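PDB 3KHP: MaoC family protein from Mycobacterium tuberculosis H37Rv, which probably dehydrates (3R)-3-hydroxyacyl thioesters, as other MaoC-like hydratases do. Local coordinates for residues A[285-290]-A[299-304]; A[240-245]-A[271-276]. All coordinates share one frame; numbering follows the deposited sequence.

Contact 1 of 2, residues A[285-290]-A[299-304]; sequences FRTEVA and VVLDDG
Phe285 pairs with Gly304, and Thr287 with Leu301, in an antiparallel beta hairpin at the curved sheet of the MaoC-like hotdog fold. Between these two hydrogen-bonded pairs and again beyond Thr287 the register slips by one residue. The second slip is a classic beta bulge: Val300 and Leu301 both face Thr287, and Thr287 O accepts from Val300 N at 2.9 Å and from Leu301 N at 3.1 Å, the latter bond almost straight (177°).

The Phe285 ring lies over Gly304, whose CA sits 3.5 Å from the ring centroid in a CH-pi contact. Chi1 of 75° sets CG between backbone N and carbonyl carbon and turns the ring across the partner strand; a residue without a side chain suits the place because a CB would collide with CD2. On the same face of the sheet, under helix 231-245, Thr287 runs alongside Leu301, while Thr287 OG1 is hydrogen-bonded to Thr273 OG1.

Arg286 leaves the strand on the side of Glu288 and Val299. Its CB lies 3.4 Å from Leu301 O, CG continues past that oxygen toward Asp302, and CD comes 3.4 Å from Asp302 OD1 and also packs on Val299 CG1. The chain then bends at chi3 (-101°), and the guanidinium, which also makes a cation-pi contact with Phe181, stands nearly perpendicular to the carboxylate. At its edge NH1 forms a long salt bridge of 3.5 Å to Asp302 OD1, an oxygen that also accepts from Asp303 N.

Contact 2 of 2, residues A[240-245]-A[271-276]; sequences RALVAE and LSTVIW
This is an apolar helix-on-sheet contact of the hotdog fold: the last turns of helix 231-245, the long helix that the curved sheet wraps around, rest on strand 271-279. The two short segments run at 45° to each other with their axes 9.4 Å apart, a separation filled by side chains from both. Because neighbouring residues of a strand face opposite ways, Thr273 and Ile275 turn to the helix, whereas Ser272 and Val274 turn to the other face of the sheet.

Where the backbones come nearest, at Ala241 and Thr273, the CA atoms are 6.7 Å apart. Alanine suits this place because its lone methyl fits against the strand, CB meeting Thr273 CB at 4.0 Å. The threonine brings a polar atom into this buried layer, but OG1 has its partner on strand 282-289.

Farther along, Ile275 extends toward the helix with CG1 anti to its own carbonyl carbon (chi1 -55°), an extended chain that carries CD1 to the helix. There CD1 touches both CB and CG of Glu245, each at 3.9 Å. Glutamate serves here in two ways: its methylenes pack on the isoleucine, while the bend at chi2 carries the carboxylate on past Ile275, where OE2 forms a salt bridge with Arg277 of the same strand. Leu242 crosses Ile275 at an angle, and packing is tight there: Leu242 CD2 and Ile275 CD1, at 3.4 Å, lie closer than usual van der Waals contact.

How the contacts relate
Contact 1 and contact 2 lie side by side in the C-terminal MaoC-like half of the chain, their centres 10 Å apart. Strands 271-279 and 282-289 are successive in sequence and adjacent in the sheet, so the strand segment of contact 2 borders the first segment of contact 1. Val274 N lies 2.8 Å from Arg286 O, and Ser272 N the same distance from Glu288 O, both probable backbone hydrogen bonds. Helix 231-245 spans the two: Leu242 also touches Phe285, and Ala238 meets both Thr273 and Thr287. Contact 1 thus joins strand to strand, whereas contact 2 seats the helix on that sheet.

Contact 1 of 2, residues A[285-290]-A[299-304]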
loop_
_atom_site.group_PDB
_atom_site.type_symbol
_atom_site.label_atom_id
_atom_site.label_comp_id
_atom_site.label_asym_id
_atom_site.label_seq_id
_atom_site.Cartn_x
_atom_site.Cartn_y
_atom_site.Cartn_z
ATOM N N PHE A 285 12.940 -18.809 16.215
ATOM C CA PHE A 285 13.639 -17.839 15.381
ATOM C C PHE A 285 13.926 -16.498 16.027
ATOM O O PHE A 285 13.358 -16.134 17.042
ATOM C CB PHE A 285 12.861 -17.602 14.065
ATOM C CG PHE A 285 11.619 -16.762 14.234
ATOM C CD1 PHE A 285 11.663 -15.387 14.018
ATOM C CD2 PHE A 285 10.423 -17.330 14.643
ATOM C CE1 PHE A 285 10.520 -14.600 14.170
ATOM C CE2 PHE A 285 9.291 -16.557 14.806
ATOM C CZ PHE A 285 9.331 -15.187 14.573
ATOM N N ARG A 286 14.825 -15.762 15.395
ATOM C CA ARG A 286 14.978 -14.346 15.639
ATOM C C ARG A 286 15.042 -13.635 14.319
ATOM O O ARG A 286 15.420 -14.223 13.310
ATOM C CB ARG A 286 16.266 -14.038 16.376
ATOM C CG ARG A 286 16.329 -14.583 17.750
ATOM C CD ARG A 286 17.512 -13.976 18.542
ATOM N NE ARG A 286 18.631 -14.893 18.581
ATOM C CZ ARG A 286 18.886 -15.764 19.559
ATOM N NH1 ARG A 286 18.116 -15.859 20.638
ATOM N NH2 ARG A 286 19.938 -16.553 19.446
ATOM N N THR A 287 14.715 -12.346 14.356
ATOM C CA THR A 287 15.011 -11.448 13.250
ATOM C C THR A 287 15.974 -10.370 13.728
ATOM O O THR A 287 15.806 -9.867 14.813
ATOM C CB THR A 287 13.728 -10.880 12.710
ATOM O OG1 THR A 287 12.874 -11.982 12.366
ATOM C CG2 THR A 287 13.987 -10.029 11.491
ATOM N N GLU A 288 16.969 -10.035 12.913
ATOM C CA GLU A 288 18.015 -9.092 13.270
ATOM C C GLU A 288 18.337 -8.209 12.093
ATOM O O GLU A 288 18.046 -8.556 10.962
ATOM C CB GLU A 288 19.342 -9.805 13.623
ATOM C CG GLU A 288 19.237 -11.132 14.330
ATOM C CD GLU A 288 20.579 -11.930 14.438
ATOM O OE1 GLU A 288 21.422 -11.937 13.498
ATOM O OE2 GLU A 288 20.742 -12.576 15.495
ATOM N N VAL A 289 19.040 -7.126 12.353
ATOM C CA VAL A 289 19.597 -6.296 11.311
ATOM C C VAL A 289 21.101 -6.342 11.458
ATOM O O VAL A 289 21.624 -5.891 12.479
ATOM C CB VAL A 289 19.169 -4.852 11.450
ATOM C CG1 VAL A 289 19.866 -3.992 10.392
ATOM C CG2 VAL A 289 17.667 -4.760 11.397
ATOM N N ALA A 290 21.783 -6.909 10.464
ATOM C CA ALA A 290 23.245 -7.041 10.484
ATOM C C ALA A 290 23.853 -5.674 10.734
ATOM O O ALA A 290 23.409 -4.686 10.142
ATOM C CB ALA A 290 23.761 -7.631 9.143
ATOM N N VAL A 299 19.247 -7.375 17.466
ATOM C CA VAL A 299 18.107 -8.264 17.423
ATOM C C VAL A 299 16.861 -7.403 17.463
ATOM O O VAL A 299 16.750 -6.551 18.336
ATOM C CB VAL A 299 18.123 -9.231 18.582
ATOM C CG1 VAL A 299 16.890 -10.056 18.556
ATOM C CG2 VAL A 299 19.370 -10.111 18.512
ATOM N N VAL A 300 15.939 -7.578 16.525
ATOM C CA VAL A 300 14.689 -6.770 16.539
ATOM C C VAL A 300 13.450 -7.569 16.855
ATOM O O VAL A 300 12.484 -7.013 17.368
ATOM C CB VAL A 300 14.519 -5.962 15.241
ATOM C CG1 VAL A 300 15.663 -5.001 15.096
ATOM C CG2 VAL A 300 14.440 -6.863 14.001
ATOM N N LEU A 301 13.461 -8.871 16.540
ATOM C CA LEU A 301 12.440 -9.828 16.999
ATOM C C LEU A 301 13.161 -10.964 17.682
ATOM O O LEU A 301 14.100 -11.545 17.123
ATOM C CB LEU A 301 11.602 -10.447 15.873
ATOM C CG LEU A 301 10.752 -9.561 14.967
ATOM C CD1 LEU A 301 10.067 -10.449 13.901
ATOM C CD2 LEU A 301 9.720 -8.731 15.780
ATOM N N ASP A 302 12.709 -11.292 18.878
ATOM C CA ASP A 302 13.340 -12.297 19.686
ATOM C C ASP A 302 12.248 -13.244 20.121
ATOM O O ASP A 302 11.053 -12.979 19.928
ATOM C CB ASP A 302 14.044 -11.665 20.891
ATOM C CG ASP A 302 15.292 -12.463 21.361
ATOM O OD1 ASP A 302 15.368 -13.675 21.125
ATOM O OD2 ASP A 302 16.183 -11.878 22.016
ATOM N N ASP A 303 12.692 -14.351 20.696
ATOM C CA ASP A 303 11.819 -15.376 21.213
ATOM C C ASP A 303 10.787 -15.834 20.205
ATOM O O ASP A 303 9.655 -16.136 20.553
ATOM C CB ASP A 303 11.161 -14.890 22.494
ATOM C CG ASP A 303 12.187 -14.529 23.577
ATOM O OD1 ASP A 303 13.261 -15.166 23.694
ATOM O OD2 ASP A 303 11.899 -13.602 24.328
ATOM N N GLY A 304 11.193 -15.939 18.952
ATOM C CA GLY A 304 10.285 -16.387 17.902
ATOM C C GLY A 304 9.984 -17.859 18.016
ATOM O O GLY A 304 10.879 -18.645 18.274
#

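Contact 2 of 2, residues A[240-245]-A[271-276]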
loop_
_atom_site.group_PDB
_atom_site.type_symbol
_atom_site.label_atom_id
_atom_site.label_comp_id
_atom_site.label_asym_id
_atom_site.label_seq_id
_atom_site.Cartn_x
_atom_site.Cartn_y
_atom_site.Cartn_z
ATOM N N ARG A 240 6.974 -13.775 6.140
ATOM C CA ARG A 240 7.232 -14.167 4.763
ATOM C C ARG A 240 8.424 -15.100 4.724
ATOM O O ARG A 240 8.400 -16.113 4.013
ATOM C CB ARG A 240 7.539 -12.958 3.878
ATOM C CG ARG A 240 6.338 -12.207 3.388
ATOM C CD ARG A 240 6.612 -11.532 2.036
ATOM N NE ARG A 240 7.488 -10.408 2.236
ATOM C CZ ARG A 240 8.672 -10.210 1.685
ATOM N NH1 ARG A 240 9.207 -11.053 0.806
ATOM N NH2 ARG A 240 9.337 -9.115 2.035
ATOM N N ALA A 241 9.473 -14.751 5.465
ATOM C CA ALA A 241 10.644 -15.618 5.543
ATOM C C ALA A 241 10.247 -17.010 6.079
ATOM O O ALA A 241 10.775 -18.025 5.624
ATOM C CB ALA A 241 11.710 -15.005 6.368
ATOM N N LEU A 242 9.299 -17.071 7.006
ATOM C CA LEU A 242 8.962 -18.358 7.599
ATOM C C LEU A 242 8.096 -19.179 6.654
ATOM O O LEU A 242 8.272 -20.377 6.541
ATOM C CB LEU A 242 8.293 -18.171 8.968
ATOM C CG LEU A 242 9.178 -17.432 9.975
ATOM C CD1 LEU A 242 8.331 -16.919 11.146
ATOM C CD2 LEU A 242 10.373 -18.288 10.485
ATOM N N VAL A 243 7.168 -18.516 5.972
ATOM C CA VAL A 243 6.385 -19.139 4.952
ATOM C C VAL A 243 7.250 -19.784 3.867
ATOM O O VAL A 243 6.971 -20.910 3.447
ATOM C CB VAL A 243 5.463 -18.138 4.317
ATOM C CG1 VAL A 243 4.886 -18.673 2.963
ATOM C CG2 VAL A 243 4.366 -17.811 5.292
ATOM N N ALA A 244 8.308 -19.094 3.445
ATOM C CA ALA A 244 9.210 -19.627 2.440
ATOM C C ALA A 244 10.016 -20.828 2.965
ATOM O O ALA A 244 10.027 -21.902 2.352
ATOM C CB ALA A 244 10.164 -18.524 1.904
ATOM N N GLU A 245 10.704 -20.633 4.072
ATOM C CA GLU A 245 11.671 -21.616 4.540
ATOM C C GLU A 245 11.047 -22.886 5.134
ATOM O O GLU A 245 11.548 -23.963 4.880
ATOM C CB GLU A 245 12.571 -21.011 5.607
ATOM C CG GLU A 245 13.444 -22.067 6.316
ATOM C CD GLU A 245 14.396 -22.784 5.356
ATOM O OE1 GLU A 245 14.695 -22.227 4.294
ATOM O OE2 GLU A 245 14.864 -23.886 5.667
ATOM N N LEU A 271 16.182 -7.156 6.960
ATOM C CA LEU A 271 15.809 -8.016 8.043
ATOM C C LEU A 271 16.255 -9.484 7.804
ATOM O O LEU A 271 15.741 -10.167 6.886
ATOM C CB LEU A 271 14.305 -7.903 8.274
ATOM C CG LEU A 271 13.824 -6.525 8.719
ATOM C CD1 LEU A 271 12.351 -6.385 8.477
ATOM C CD2 LEU A 271 14.164 -6.230 10.170
ATOM N N SER A 272 17.188 -9.962 8.649
ATOM C CA SER A 272 17.655 -11.372 8.648
ATOM C C SER A 272 16.942 -12.241 9.646
ATOM O O SER A 272 17.196 -12.126 10.834
ATOM C CB SER A 272 19.124 -11.483 9.075
ATOM O OG SER A 272 19.979 -11.086 8.065
ATOM N N THR A 273 16.132 -13.169 9.170
ATOM C CA THR A 273 15.431 -14.076 10.033
ATOM C C THR A 273 16.180 -15.411 10.143
ATOM O O THR A 273 16.313 -16.141 9.169
ATOM C CB THR A 273 14.044 -14.265 9.550
ATOM O OG1 THR A 273 13.429 -12.990 9.526
ATOM C CG2 THR A 273 13.273 -15.139 10.485
ATOM N N VAL A 274 16.681 -15.681 11.340
ATOM C CA VAL A 274 17.452 -16.872 11.640
ATOM C C VAL A 274 16.573 -17.894 12.315
ATOM O O VAL A 274 15.897 -17.605 13.285
ATOM C CB VAL A 274 18.698 -16.574 12.525
ATOM C CG1 VAL A 274 19.789 -16.018 11.667
ATOM C CG2 VAL A 274 18.378 -15.630 13.689
ATOM N N ILE A 275 16.585 -19.096 11.771
ATOM C CA ILE A 275 15.600 -20.085 12.110
ATOM C C ILE A 275 16.310 -21.367 12.570
ATOM O O ILE A 275 17.396 -21.687 12.085
ATOM C CB ILE A 275 14.718 -20.384 10.898
ATOM C CG1 ILE A 275 14.087 -19.083 10.350
ATOM C CG2 ILE A 275 13.651 -21.415 11.255
ATOM C CD1 ILE A 275 13.338 -19.263 9.023
ATOM N N TRP A 276 15.683 -22.080 13.506
ATOM C CA TRP A 276 16.175 -23.356 13.999
ATOM C C TRP A 276 15.013 -24.294 14.019
ATOM O O TRP A 276 14.033 -24.025 14.743
ATOM C CB TRP A 276 16.680 -23.245 15.446
ATOM C CG TRP A 276 17.942 -22.505 15.645
ATOM C CD1 TRP A 276 19.183 -23.040 15.791
ATOM C CD2 TRP A 276 18.102 -21.093 15.761
ATOM N NE1 TRP A 276 20.116 -22.045 15.976
ATOM C CE2 TRP A 276 19.472 -20.839 15.958
ATOM C CE3 TRP A 276 17.225 -20.015 15.712
ATOM C CZ2 TRP A 276 19.973 -19.559 16.099
ATOM C CZ3 TRP A 276 17.735 -18.745 15.865
ATOM C CH2 TRP A 276 19.084 -18.528 16.055
#